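Local coordinates for uncharacterized protein (Shewanella loihica PV-4, PDB 2Q3L) that is of unknown function but has a SpoIIAA-like (STAS-type) fold and may take part in membrane association and ligand binding, at residues His7-Gly12 against Glu36-Leu41; Phe20-Lys25 against Ser44-Ile49; Pro40-Ala45 against Leu79-Glu84. All coordinates share one frame; numbering follows the deposited sequence.

Contact 1. Residues His7-Gly12 against Glu36-Leu41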
ATOM      1  N   HIS A   7       7.494   3.610  -6.322  1.00 48.76           N
ATOM      2  CA  HIS A   7       7.154   2.186  -6.442  1.00 48.41           C
ATOM      3  C   HIS A   7       6.363   1.925  -7.690  1.00 46.64           C
ATOM      4  O   HIS A   7       5.841   2.847  -8.300  1.00 51.27           O
ATOM      5  CB  HIS A   7       6.363   1.723  -5.208  1.00 46.31           C
ATOM      6  CG  HIS A   7       5.078   2.463  -5.029  1.00 43.64           C
ATOM      7  ND1 HIS A   7       3.855   1.954  -5.445  1.00 45.91           N
ATOM      8  CD2 HIS A   7       4.825   3.688  -4.518  1.00 36.02           C
ATOM      9  CE1 HIS A   7       2.907   2.834  -5.168  1.00 48.44           C
ATOM     10  NE2 HIS A   7       3.470   3.901  -4.620  1.00 46.69           N
ATOM     11  N   GLY A   8       6.313   0.667  -8.083  1.00 47.83           N
ATOM     12  CA  GLY A   8       5.503   0.242  -9.206  1.00 47.71           C
ATOM     13  C   GLY A   8       5.967  -1.030  -9.868  1.00 46.52           C
ATOM     14  O   GLY A   8       7.011  -1.580  -9.540  1.00 48.74           O
ATOM     15  N   ILE A   9       5.174  -1.476 -10.826  1.00 47.43           N
ATOM     16  CA  ILE A   9       5.534  -2.611 -11.664  1.00 47.70           C
ATOM     17  C   ILE A   9       5.481  -2.128 -13.084  1.00 47.49           C
ATOM     18  O   ILE A   9       4.486  -1.552 -13.494  1.00 47.33           O
ATOM     19  CB  ILE A   9       4.578  -3.796 -11.519  1.00 46.00           C
ATOM     20  CG1 ILE A   9       4.341  -4.106 -10.042  1.00 45.09           C
ATOM     21  CG2 ILE A   9       5.110  -4.992 -12.239  1.00 50.63           C
ATOM     22  CD1 ILE A   9       3.289  -5.176  -9.777  1.00 50.31           C
ATOM     23  N   ALA A  10       6.594  -2.299 -13.807  1.00 50.00           N
ATOM     24  CA  ALA A  10       6.654  -2.040 -15.236  1.00 53.15           C
ATOM     25  C   ALA A  10       6.469  -3.415 -15.869  1.00 53.10           C
ATOM     26  O   ALA A  10       7.099  -4.363 -15.424  1.00 51.13           O
ATOM     27  CB  ALA A  10       8.038  -1.483 -15.650  1.00 54.40           C
ATOM     28  N   ILE A  11       5.600  -3.509 -16.869  1.00 52.49           N
ATOM     29  CA  ILE A  11       5.382  -4.739 -17.629  1.00 50.40           C
ATOM     30  C   ILE A  11       5.532  -4.440 -19.124  1.00 52.85           C
ATOM     31  O   ILE A  11       5.042  -3.422 -19.618  1.00 55.50           O
ATOM     32  CB  ILE A  11       4.019  -5.412 -17.329  1.00 51.93           C
ATOM     33  CG1 ILE A  11       3.886  -6.731 -18.080  1.00 54.34           C
ATOM     34  CG2 ILE A  11       2.829  -4.521 -17.648  1.00 50.75           C
ATOM     35  CD1 ILE A  11       2.737  -7.553 -17.611  1.00 54.12           C
ATOM     36  N   GLY A  12       6.243  -5.297 -19.841  1.00 50.26           N
ATOM     37  CA  GLY A  12       6.365  -5.127 -21.267  1.00 48.92           C
ATOM     38  C   GLY A  12       6.714  -6.438 -21.934  1.00 48.71           C
ATOM     39  O   GLY A  12       6.999  -7.404 -21.258  1.00 50.41           O
ATOM     40  N   GLU A  36      -3.338  -3.744  -9.626  1.00 48.84           N
ATOM     41  CA  GLU A  36      -4.456  -3.342 -10.428  1.00 52.40           C
ATOM     42  C   GLU A  36      -4.069  -2.684 -11.745  1.00 51.36           C
ATOM     43  O   GLU A  36      -4.703  -2.954 -12.725  1.00 51.40           O
ATOM     44  CB  GLU A  36      -5.359  -2.361  -9.660  1.00 54.00           C
ATOM     45  CG  GLU A  36      -6.256  -3.019  -8.703  1.00 57.63           C
ATOM     46  CD  GLU A  36      -7.263  -2.040  -8.141  1.00 68.22           C
ATOM     47  OE1 GLU A  36      -6.866  -0.880  -7.869  1.00 69.92           O
ATOM     48  OE2 GLU A  36      -8.445  -2.441  -7.975  1.00 79.17           O
ATOM     49  N   GLN A  37      -3.087  -1.781 -11.747  1.00 54.31           N
ATOM     50  CA  GLN A  37      -2.629  -1.137 -12.977  1.00 55.89           C
ATOM     51  C   GLN A  37      -2.020  -2.124 -13.975  1.00 55.41           C
ATOM     52  O   GLN A  37      -2.148  -1.985 -15.186  1.00 55.58           O
ATOM     53  CB  GLN A  37      -1.540  -0.108 -12.706  1.00 59.25           C
ATOM     54  CG  GLN A  37      -1.966   1.198 -12.070  1.00 72.14           C
ATOM     55  CD  GLN A  37      -0.743   2.109 -11.750  1.00 82.25           C
ATOM     56  OE1 GLN A  37       0.270   2.133 -12.485  1.00 77.48           O
ATOM     57  NE2 GLN A  37      -0.841   2.840 -10.636  1.00 83.15           N
HETATM   58  N   MSE A  38      -1.356  -3.123 -13.451  1.00 55.11           N
HETATM   59  CA  MSE A  38      -0.625  -4.095 -14.277  1.00 53.00           C
HETATM   60  C   MSE A  38      -1.469  -5.265 -14.812  1.00 52.63           C
HETATM   61  O   MSE A  38      -1.082  -5.937 -15.784  1.00 51.12           O
HETATM   62  CB  MSE A  38       0.564  -4.600 -13.410  1.00 50.32           C
HETATM   63  CG  MSE A  38       1.488  -5.633 -14.054  1.00 53.45           C
HETATM   64 SE   MSE A  38       0.829  -7.445 -13.693  0.75 54.41          SE
HETATM   65  CE  MSE A  38       1.761  -7.907 -12.056  1.00 54.25           C
ATOM     66  N   THR A  39      -2.577  -5.551 -14.128  1.00 50.47           N
ATOM     67  CA  THR A  39      -3.340  -6.762 -14.399  1.00 52.06           C
ATOM     68  C   THR A  39      -3.957  -6.846 -15.807  1.00 55.56           C
ATOM     69  O   THR A  39      -3.862  -7.903 -16.420  1.00 53.20           O
ATOM     70  CB  THR A  39      -4.339  -7.068 -13.271  1.00 53.97           C
ATOM     71  OG1 THR A  39      -3.596  -7.317 -12.058  1.00 53.06           O
ATOM     72  CG2 THR A  39      -5.186  -8.290 -13.597  1.00 52.98           C
ATOM     73  N   PRO A  40      -4.595  -5.757 -16.302  1.00 53.30           N
ATOM     74  CA  PRO A  40      -5.135  -5.761 -17.662  1.00 50.53           C
ATOM     75  C   PRO A  40      -4.076  -6.014 -18.739  1.00 53.33           C
ATOM     76  O   PRO A  40      -4.359  -6.732 -19.687  1.00 52.30           O
ATOM     77  CB  PRO A  40      -5.728  -4.372 -17.807  1.00 50.38           C
ATOM     78  CG  PRO A  40      -5.961  -3.899 -16.406  1.00 53.07           C
ATOM     79  CD  PRO A  40      -4.898  -4.503 -15.589  1.00 51.32           C
ATOM     80  N   LEU A  41      -2.871  -5.473 -18.584  1.00 52.27           N
ATOM     81  CA  LEU A  41      -1.780  -5.752 -19.536  1.00 54.88           C
ATOM     82  C   LEU A  41      -1.361  -7.208 -19.482  1.00 53.99           C
ATOM     83  O   LEU A  41      -1.090  -7.838 -20.501  1.00 53.54           O
ATOM     84  CB  LEU A  41      -0.580  -4.858 -19.245  1.00 53.40           C
ATOM     85  CG  LEU A  41      -0.979  -3.439 -19.687  1.00 60.74           C
ATOM     86  CD1 LEU A  41      -0.456  -2.372 -18.735  1.00 72.76           C
ATOM     87  CD2 LEU A  41      -0.611  -3.182 -21.137  1.00 60.82           C
TER
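Strand 7-16, at one border of the chain's own mixed sheet, is covered on one face by helix 32-45 of this SpoIIAA-like fold, and Ile9 and Ile11 meet Met38 and Leu41 there. The strand and helix segments run nearly parallel, their axes 8° apart and 8.7 Å from each other at closest approach. Both isoleucines send CB toward the helix. Met38, a selenomethionine, takes the middle of the contact: its CG lies 4.0 Å from Ile11 CG2 and 4.1 Å from Ile9 CG2. The Met38 chain bends twice, about CB-CG and again about CG-SE (chi3 -91°), which brings CE to within 3.9 Å of Ile9 CD1. Ile11 meets this side chain at about a right angle, and its CG2 branch also reaches Leu41, with Ile11 CG2 to Leu41 CB at 3.8 Å. That branch sits between the backbone N and the carbonyl carbon, because CG1 is turned anti to the N (chi1 -176°). Away from the helix, the backbone of Gly8 bonds to Val27 on the next strand, and His7 and Gly8 continue the sheet into a strand of the second subunit. The closest approaches are all between carbon atoms, so the strand and helix segments are held together by apolar packing, with no directional bond between them.

Contact 2. Residues Phe20-Lys25 against Ser44-Ile49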
ATOM      1  N   PHE A  20      10.508 -13.716 -28.097  1.00 51.67           N
ATOM      2  CA  PHE A  20       9.855 -12.686 -27.320  1.00 50.20           C
ATOM      3  C   PHE A  20       9.713 -13.218 -25.881  1.00 51.04           C
ATOM      4  O   PHE A  20       9.652 -14.416 -25.671  1.00 53.95           O
ATOM      5  CB  PHE A  20       8.496 -12.301 -27.887  1.00 48.18           C
ATOM      6  CG  PHE A  20       8.565 -11.500 -29.151  1.00 52.37           C
ATOM      7  CD1 PHE A  20       8.985 -10.162 -29.122  1.00 51.77           C
ATOM      8  CD2 PHE A  20       8.157 -12.054 -30.372  1.00 52.35           C
ATOM      9  CE1 PHE A  20       9.041  -9.394 -30.290  1.00 49.96           C
ATOM     10  CE2 PHE A  20       8.203 -11.284 -31.558  1.00 53.73           C
ATOM     11  CZ  PHE A  20       8.668  -9.969 -31.521  1.00 52.99           C
ATOM     12  N   TYR A  21       9.737 -12.336 -24.891  1.00 48.38           N
ATOM     13  CA  TYR A  21       9.541 -12.755 -23.518  1.00 46.99           C
ATOM     14  C   TYR A  21       8.797 -11.637 -22.810  1.00 47.33           C
ATOM     15  O   TYR A  21       8.836 -10.477 -23.232  1.00 45.94           O
ATOM     16  CB  TYR A  21      10.867 -13.106 -22.794  1.00 47.31           C
ATOM     17  CG  TYR A  21      11.851 -11.971 -22.658  1.00 44.25           C
ATOM     18  CD1 TYR A  21      12.765 -11.683 -23.681  1.00 54.69           C
ATOM     19  CD2 TYR A  21      11.882 -11.185 -21.524  1.00 52.78           C
ATOM     20  CE1 TYR A  21      13.681 -10.625 -23.559  1.00 45.55           C
ATOM     21  CE2 TYR A  21      12.782 -10.130 -21.389  1.00 46.75           C
ATOM     22  CZ  TYR A  21      13.674  -9.852 -22.401  1.00 49.64           C
ATOM     23  OH  TYR A  21      14.554  -8.796 -22.255  1.00 51.06           O
ATOM     24  N   LEU A  22       8.110 -12.014 -21.741  1.00 49.79           N
ATOM     25  CA  LEU A  22       7.347 -11.095 -20.941  1.00 49.29           C
ATOM     26  C   LEU A  22       8.290 -10.570 -19.867  1.00 50.04           C
ATOM     27  O   LEU A  22       8.992 -11.343 -19.228  1.00 52.56           O
ATOM     28  CB  LEU A  22       6.123 -11.821 -20.377  1.00 49.08           C
ATOM     29  CG  LEU A  22       5.086 -10.998 -19.652  1.00 49.49           C
ATOM     30  CD1 LEU A  22       4.569  -9.887 -20.520  1.00 53.95           C
ATOM     31  CD2 LEU A  22       3.929 -11.902 -19.113  1.00 57.29           C
ATOM     32  N   ALA A  23       8.363  -9.245 -19.732  1.00 48.12           N
ATOM     33  CA  ALA A  23       9.295  -8.622 -18.799  1.00 48.71           C
ATOM     34  C   ALA A  23       8.568  -7.827 -17.767  1.00 47.64           C
ATOM     35  O   ALA A  23       7.623  -7.083 -18.082  1.00 49.64           O
ATOM     36  CB  ALA A  23      10.282  -7.704 -19.541  1.00 49.17           C
ATOM     37  N   PHE A  24       9.019  -7.987 -16.531  1.00 49.07           N
ATOM     38  CA  PHE A  24       8.506  -7.240 -15.399  1.00 49.07           C
ATOM     39  C   PHE A  24       9.676  -6.624 -14.683  1.00 48.79           C
ATOM     40  O   PHE A  24      10.780  -7.184 -14.641  1.00 49.30           O
ATOM     41  CB  PHE A  24       7.836  -8.149 -14.372  1.00 49.72           C
ATOM     42  CG  PHE A  24       6.710  -8.967 -14.910  1.00 51.33           C
ATOM     43  CD1 PHE A  24       6.964 -10.144 -15.560  1.00 49.32           C
ATOM     44  CD2 PHE A  24       5.387  -8.575 -14.700  1.00 50.21           C
ATOM     45  CE1 PHE A  24       5.930 -10.905 -16.043  1.00 52.48           C
ATOM     46  CE2 PHE A  24       4.333  -9.334 -15.170  1.00 56.85           C
ATOM     47  CZ  PHE A  24       4.608 -10.501 -15.845  1.00 56.70           C
ATOM     48  N   LYS A  25       9.419  -5.480 -14.078  1.00 50.40           N
ATOM     49  CA  LYS A  25      10.392  -4.834 -13.234  1.00 51.20           C
ATOM     50  C   LYS A  25       9.594  -4.261 -12.082  1.00 50.37           C
ATOM     51  O   LYS A  25       8.786  -3.347 -12.269  1.00 52.20           O
ATOM     52  CB  LYS A  25      11.207  -3.744 -13.932  1.00 52.35           C
ATOM     53  CG  LYS A  25      12.243  -3.190 -12.961  1.00 49.89           C
ATOM     54  CD  LYS A  25      13.052  -2.060 -13.471  1.00 55.69           C
ATOM     55  CE  LYS A  25      14.139  -1.763 -12.408  1.00 53.55           C
ATOM     56  NZ  LYS A  25      14.971  -0.663 -12.801  1.00 58.71           N
ATOM     57  N   SER A  44      -3.977  -9.170 -21.220  1.00 52.24           N
ATOM     58  CA  SER A  44      -3.811  -8.951 -22.644  1.00 52.57           C
ATOM     59  C   SER A  44      -2.658  -9.859 -23.197  1.00 53.53           C
ATOM     60  O   SER A  44      -2.855 -10.625 -24.130  1.00 51.98           O
ATOM     61  CB  SER A  44      -3.567  -7.458 -22.906  1.00 53.20           C
ATOM     62  OG  SER A  44      -3.281  -7.227 -24.257  1.00 57.51           O
ATOM     63  N   ALA A  45      -1.493  -9.817 -22.558  1.00 52.59           N
ATOM     64  CA  ALA A  45      -0.344 -10.653 -22.906  1.00 52.80           C
ATOM     65  C   ALA A  45      -0.630 -12.133 -22.975  1.00 54.00           C
ATOM     66  O   ALA A  45      -0.106 -12.797 -23.835  1.00 55.37           O
ATOM     67  CB  ALA A  45       0.810 -10.418 -21.905  1.00 55.32           C
ATOM     68  N   LEU A  46      -1.474 -12.643 -22.094  1.00 53.70           N
ATOM     69  CA  LEU A  46      -1.743 -14.070 -22.015  1.00 55.55           C
ATOM     70  C   LEU A  46      -3.017 -14.523 -22.656  1.00 53.74           C
ATOM     71  O   LEU A  46      -3.389 -15.669 -22.448  1.00 52.26           O
ATOM     72  CB  LEU A  46      -1.852 -14.509 -20.524  1.00 56.66           C
ATOM     73  CG  LEU A  46      -0.815 -14.060 -19.511  1.00 61.49           C
ATOM     74  CD1 LEU A  46      -1.061 -14.734 -18.213  1.00 65.44           C
ATOM     75  CD2 LEU A  46       0.595 -14.287 -19.941  1.00 63.57           C
ATOM     76  N   ALA A  47      -3.724 -13.639 -23.360  1.00 55.20           N
ATOM     77  CA  ALA A  47      -4.986 -14.002 -23.992  1.00 55.12           C
ATOM     78  C   ALA A  47      -4.773 -15.164 -24.969  1.00 55.65           C
ATOM     79  O   ALA A  47      -3.862 -15.119 -25.802  1.00 54.28           O
ATOM     80  CB  ALA A  47      -5.574 -12.801 -24.739  1.00 57.74           C
ATOM     81  N   GLY A  48      -5.611 -16.187 -24.827  1.00 54.74           N
ATOM     82  CA  GLY A  48      -5.561 -17.385 -25.647  1.00 55.66           C
ATOM     83  C   GLY A  48      -4.602 -18.491 -25.231  1.00 56.28           C
ATOM     84  O   GLY A  48      -4.629 -19.555 -25.830  1.00 53.58           O
ATOM     85  N   ILE A  49      -3.746 -18.242 -24.231  1.00 55.51           N
ATOM     86  CA  ILE A  49      -2.724 -19.203 -23.816  1.00 55.27           C
ATOM     87  C   ILE A  49      -3.260 -20.137 -22.710  1.00 53.81           C
ATOM     88  O   ILE A  49      -3.644 -19.707 -21.650  1.00 55.64           O
ATOM     89  CB  ILE A  49      -1.432 -18.477 -23.419  1.00 55.58           C
ATOM     90  CG1 ILE A  49      -0.875 -17.753 -24.644  1.00 58.11           C
ATOM     91  CG2 ILE A  49      -0.346 -19.487 -22.916  1.00 54.18           C
ATOM     92  CD1 ILE A  49       0.221 -16.771 -24.300  1.00 68.95           C
TER
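Leu22 divides its two methyl groups between Ala45, in the last turn of helix 32-45, and Leu46, the first residue to leave helical backbone angles. Leu22 CD1 lies 4.0 Å from Ala45 CB, while Leu22 CD2 approaches Leu46 CD2 at 4.2 Å. The leucine fork is placed by its torsions: CG stands anti to the backbone N (chi1 -172°), beside the carbonyl carbon, and chi2 of 56° turns the fork so that CD1 faces Ala45 and CD2 faces Leu46. Leu46 uses the other common arrangement, with CG anti to its carbonyl carbon and next to the backbone N. Its CB does not aim at the strand, yet the end of the side chain comes nearer, and the two leucines meet at about a right angle. Ala45, by contrast, points CB toward the strand and makes its contact with that single methyl. The surface involved is small, 85 Å² over both sides, and entirely apolar, with no hydrogen bond between the segments.

After the helix, Ala47 N bonds to Ser44 O at 3.2 Å, and a type II beta turn follows from Leu46 to Ile49, closed by Ile49 N to Leu46 O, also 3.2 Å. Gly48 is the third residue of the turn (i+2), where a type II turn takes positive phi. The contact packs the end of the helix against the first strand of the beta-alpha-beta unit formed by strand 19-30, helix 32-45 and strand 54-66. Leu22 also touches Leu42 one turn back along the helix and Ile13 on strand 7-16, while its backbone bonds to Val55 and Leu57; Leu46 and Ile49 in turn rest on Ile54 of strand 54-66.

Contact 3. Residues Pro40-Ala45 against Leu79-Glu84; sequences PLLESA and LKHGKE
A water bridges Glu43 and His81: it donates to Glu43 OE2 at 2.6 Å and is hydrogen-bonded to His81 NE2 at 2.9 Å. The water lies at the edge of the imidazole, in the ring plane. The carboxylate and the ring do not touch directly, for Glu43 OE2 and His81 NE2 are 4.9 Å apart; such a nearby carboxylate would probably favour a protonated imidazole, though the protonation of His81 is not established. The remaining contacts are van der Waals. Leu42 CD2 meets His81 CD2 at 4.1 Å, the two side chains running alongside in opposing directions, and Glu43 CG comes within 4.3 Å of His81 NE2. Both approach the ring obliquely. With CG anti to its carbonyl carbon (chi1 -52°), the imidazole extends toward the neighbouring helix, while Lys80 CB lies 3.7 Å above one face of the His81 ring, displaced toward the rim. Leu42 reaches inward as well, onto Phe24 of strand 19-30. The arrangement joins the C-terminal parts of helices 32-45 and 68-81, which follow successive parallel strands of the SpoIIAA-like alpha/beta fold, with Leu42 against the imidazole on the inner side and a water-mediated polar link at the rim.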
ATOM      1  N   PRO A  40      -4.595  -5.757 -16.302  1.00 53.30           N
ATOM      2  CA  PRO A  40      -5.135  -5.761 -17.662  1.00 50.53           C
ATOM      3  C   PRO A  40      -4.076  -6.014 -18.739  1.00 53.33           C
ATOM      4  O   PRO A  40      -4.359  -6.732 -19.687  1.00 52.30           O
ATOM      5  CB  PRO A  40      -5.728  -4.372 -17.807  1.00 50.38           C
ATOM      6  CG  PRO A  40      -5.961  -3.899 -16.406  1.00 53.07           C
ATOM      7  CD  PRO A  40      -4.898  -4.503 -15.589  1.00 51.32           C
ATOM      8  N   LEU A  41      -2.871  -5.473 -18.584  1.00 52.27           N
ATOM      9  CA  LEU A  41      -1.780  -5.752 -19.536  1.00 54.88           C
ATOM     10  C   LEU A  41      -1.361  -7.208 -19.482  1.00 53.99           C
ATOM     11  O   LEU A  41      -1.090  -7.838 -20.501  1.00 53.54           O
ATOM     12  CB  LEU A  41      -0.580  -4.858 -19.245  1.00 53.40           C
ATOM     13  CG  LEU A  41      -0.979  -3.439 -19.687  1.00 60.74           C
ATOM     14  CD1 LEU A  41      -0.456  -2.372 -18.735  1.00 72.76           C
ATOM     15  CD2 LEU A  41      -0.611  -3.182 -21.137  1.00 60.82           C
ATOM     16  N   LEU A  42      -1.293  -7.743 -18.273  1.00 50.36           N
ATOM     17  CA  LEU A  42      -0.970  -9.149 -18.130  1.00 48.02           C
ATOM     18  C   LEU A  42      -2.051  -9.974 -18.797  1.00 49.54           C
ATOM     19  O   LEU A  42      -1.735 -10.877 -19.564  1.00 50.32           O
ATOM     20  CB  LEU A  42      -0.840  -9.535 -16.683  1.00 46.02           C
ATOM     21  CG  LEU A  42      -0.573 -10.982 -16.336  1.00 50.60           C
ATOM     22  CD1 LEU A  42       0.774 -11.419 -16.929  1.00 48.11           C
ATOM     23  CD2 LEU A  42      -0.574 -11.096 -14.845  1.00 57.46           C
ATOM     24  N   GLU A  43      -3.322  -9.706 -18.497  1.00 49.60           N
ATOM     25  CA  GLU A  43      -4.401 -10.457 -19.140  1.00 53.50           C
ATOM     26  C   GLU A  43      -4.363 -10.344 -20.711  1.00 54.01           C
ATOM     27  O   GLU A  43      -4.645 -11.310 -21.422  1.00 51.03           O
ATOM     28  CB  GLU A  43      -5.725  -9.987 -18.583  1.00 54.03           C
ATOM     29  CG  GLU A  43      -5.964 -10.478 -17.157  1.00 62.90           C
ATOM     30  CD  GLU A  43      -7.185  -9.822 -16.515  1.00 71.17           C
ATOM     31  OE1 GLU A  43      -7.837  -9.006 -17.189  1.00 67.57           O
ATOM     32  OE2 GLU A  43      -7.490 -10.107 -15.338  1.00 75.60           O
ATOM     33  N   SER A  44      -3.977  -9.170 -21.220  1.00 52.24           N
ATOM     34  CA  SER A  44      -3.811  -8.951 -22.644  1.00 52.57           C
ATOM     35  C   SER A  44      -2.658  -9.859 -23.197  1.00 53.53           C
ATOM     36  O   SER A  44      -2.855 -10.625 -24.130  1.00 51.98           O
ATOM     37  CB  SER A  44      -3.567  -7.458 -22.906  1.00 53.20           C
ATOM     38  OG  SER A  44      -3.281  -7.227 -24.257  1.00 57.51           O
ATOM     39  N   ALA A  45      -1.493  -9.817 -22.558  1.00 52.59           N
ATOM     40  CA  ALA A  45      -0.344 -10.653 -22.906  1.00 52.80           C
ATOM     41  C   ALA A  45      -0.630 -12.133 -22.975  1.00 54.00           C
ATOM     42  O   ALA A  45      -0.106 -12.797 -23.835  1.00 55.37           O
ATOM     43  CB  ALA A  45       0.810 -10.418 -21.905  1.00 55.32           C
ATOM     44  N   LEU A  79      -2.041 -18.234  -9.099  1.00 45.43           N
ATOM     45  CA  LEU A  79      -3.032 -19.290  -9.149  1.00 44.21           C
ATOM     46  C   LEU A  79      -3.783 -19.247 -10.459  1.00 43.50           C
ATOM     47  O   LEU A  79      -4.147 -20.313 -11.026  1.00 42.95           O
ATOM     48  CB  LEU A  79      -3.991 -19.157  -7.981  1.00 42.40           C
ATOM     49  CG  LEU A  79      -3.413 -19.577  -6.627  1.00 44.86           C
ATOM     50  CD1 LEU A  79      -4.280 -19.031  -5.523  1.00 47.95           C
ATOM     51  CD2 LEU A  79      -3.314 -21.091  -6.546  1.00 48.69           C
ATOM     52  N   LYS A  80      -3.967 -18.030 -10.967  1.00 44.30           N
ATOM     53  CA  LYS A  80      -4.738 -17.829 -12.225  1.00 47.77           C
ATOM     54  C   LYS A  80      -3.959 -18.006 -13.491  1.00 47.02           C
ATOM     55  O   LYS A  80      -4.507 -18.543 -14.444  1.00 47.21           O
ATOM     56  CB  LYS A  80      -5.357 -16.467 -12.257  1.00 45.83           C
ATOM     57  CG  LYS A  80      -6.424 -16.365 -11.118  1.00 59.15           C
ATOM     58  CD  LYS A  80      -7.152 -15.052 -11.221  1.00 62.34           C
ATOM     59  CE  LYS A  80      -8.447 -15.081 -10.482  1.00 65.28           C
ATOM     60  NZ  LYS A  80      -9.110 -13.791 -10.676  1.00 66.84           N
ATOM     61  N   HIS A  81      -2.680 -17.614 -13.498  1.00 46.57           N
ATOM     62  CA  HIS A  81      -1.880 -17.643 -14.754  1.00 46.10           C
ATOM     63  C   HIS A  81      -0.613 -18.409 -14.736  1.00 47.08           C
ATOM     64  O   HIS A  81      -0.030 -18.621 -15.812  1.00 47.08           O
ATOM     65  CB  HIS A  81      -1.538 -16.187 -15.180  1.00 47.49           C
ATOM     66  CG  HIS A  81      -2.736 -15.294 -15.253  1.00 50.78           C
ATOM     67  ND1 HIS A  81      -3.704 -15.433 -16.229  1.00 51.44           N
ATOM     68  CD2 HIS A  81      -3.159 -14.298 -14.436  1.00 52.77           C
ATOM     69  CE1 HIS A  81      -4.671 -14.555 -16.007  1.00 55.22           C
ATOM     70  NE2 HIS A  81      -4.360 -13.845 -14.937  1.00 54.13           N
ATOM     71  N   GLY A  82      -0.186 -18.864 -13.557  1.00 45.28           N
ATOM     72  CA  GLY A  82       1.127 -19.440 -13.415  1.00 43.68           C
ATOM     73  C   GLY A  82       1.406 -20.665 -14.227  1.00 46.68           C
ATOM     74  O   GLY A  82       2.542 -20.886 -14.671  1.00 46.01           O
ATOM     75  N   LYS A  83       0.378 -21.491 -14.415  1.00 48.52           N
ATOM     76  CA  LYS A  83       0.539 -22.764 -15.139  1.00 48.93           C
ATOM     77  C   LYS A  83       0.927 -22.493 -16.619  1.00 48.04           C
ATOM     78  O   LYS A  83       1.477 -23.360 -17.281  1.00 46.61           O
ATOM     79  CB  LYS A  83      -0.772 -23.598 -14.994  1.00 46.67           C
ATOM     80  CG  LYS A  83      -0.757 -25.054 -15.500  1.00 49.70           C
ATOM     81  CD  LYS A  83       0.261 -25.930 -14.756  1.00 59.03           C
ATOM     82  CE  LYS A  83       0.345 -27.413 -15.270  1.00 57.07           C
ATOM     83  NZ  LYS A  83      -0.940 -28.188 -15.097  1.00 60.06           N
ATOM     84  N   GLU A  84       0.624 -21.282 -17.113  1.00 47.83           N
ATOM     85  CA  GLU A  84       0.926 -20.895 -18.482  1.00 51.16           C
ATOM     86  C   GLU A  84       2.365 -20.498 -18.706  1.00 50.27           C
ATOM     87  O   GLU A  84       2.777 -20.339 -19.838  1.00 48.40           O
ATOM     88  CB  GLU A  84      -0.038 -19.794 -18.987  1.00 50.33           C
ATOM     89  CG  GLU A  84      -1.362 -20.358 -19.438  1.00 60.14           C
ATOM     90  CD  GLU A  84      -2.239 -20.890 -18.323  1.00 67.80           C
ATOM     91  OE1 GLU A  84      -2.634 -20.060 -17.469  1.00 79.09           O
ATOM     92  OE2 GLU A  84      -2.565 -22.121 -18.333  1.00 57.39           O
TER
HETATM   93  O   HOH W   1      -6.524 -12.152 -14.008  1.00 42.02           O

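How the contacts relate
Helix 32-45 is common to all three contacts. Contacts 1 and 2 set it against neighbouring strands of one sheet, 7-16 and 19-30, and are purely apolar; contact 3 turns to the adjacent helix 68-81 and adds a water bridge. Contact 2 is the buried one, whereas contacts 1 and 3 are partly buried and each includes an exposed helix residue. The strand segments of contacts 1 and 2 are hydrogen-bonded, as by Gly12 O to Ala23 N at 2.8 Å. Contacts 2 and 3, their centres about 7 Å apart, merge where Leu46 meets His81. Of the three, contact 1 lies beside the subunit interface.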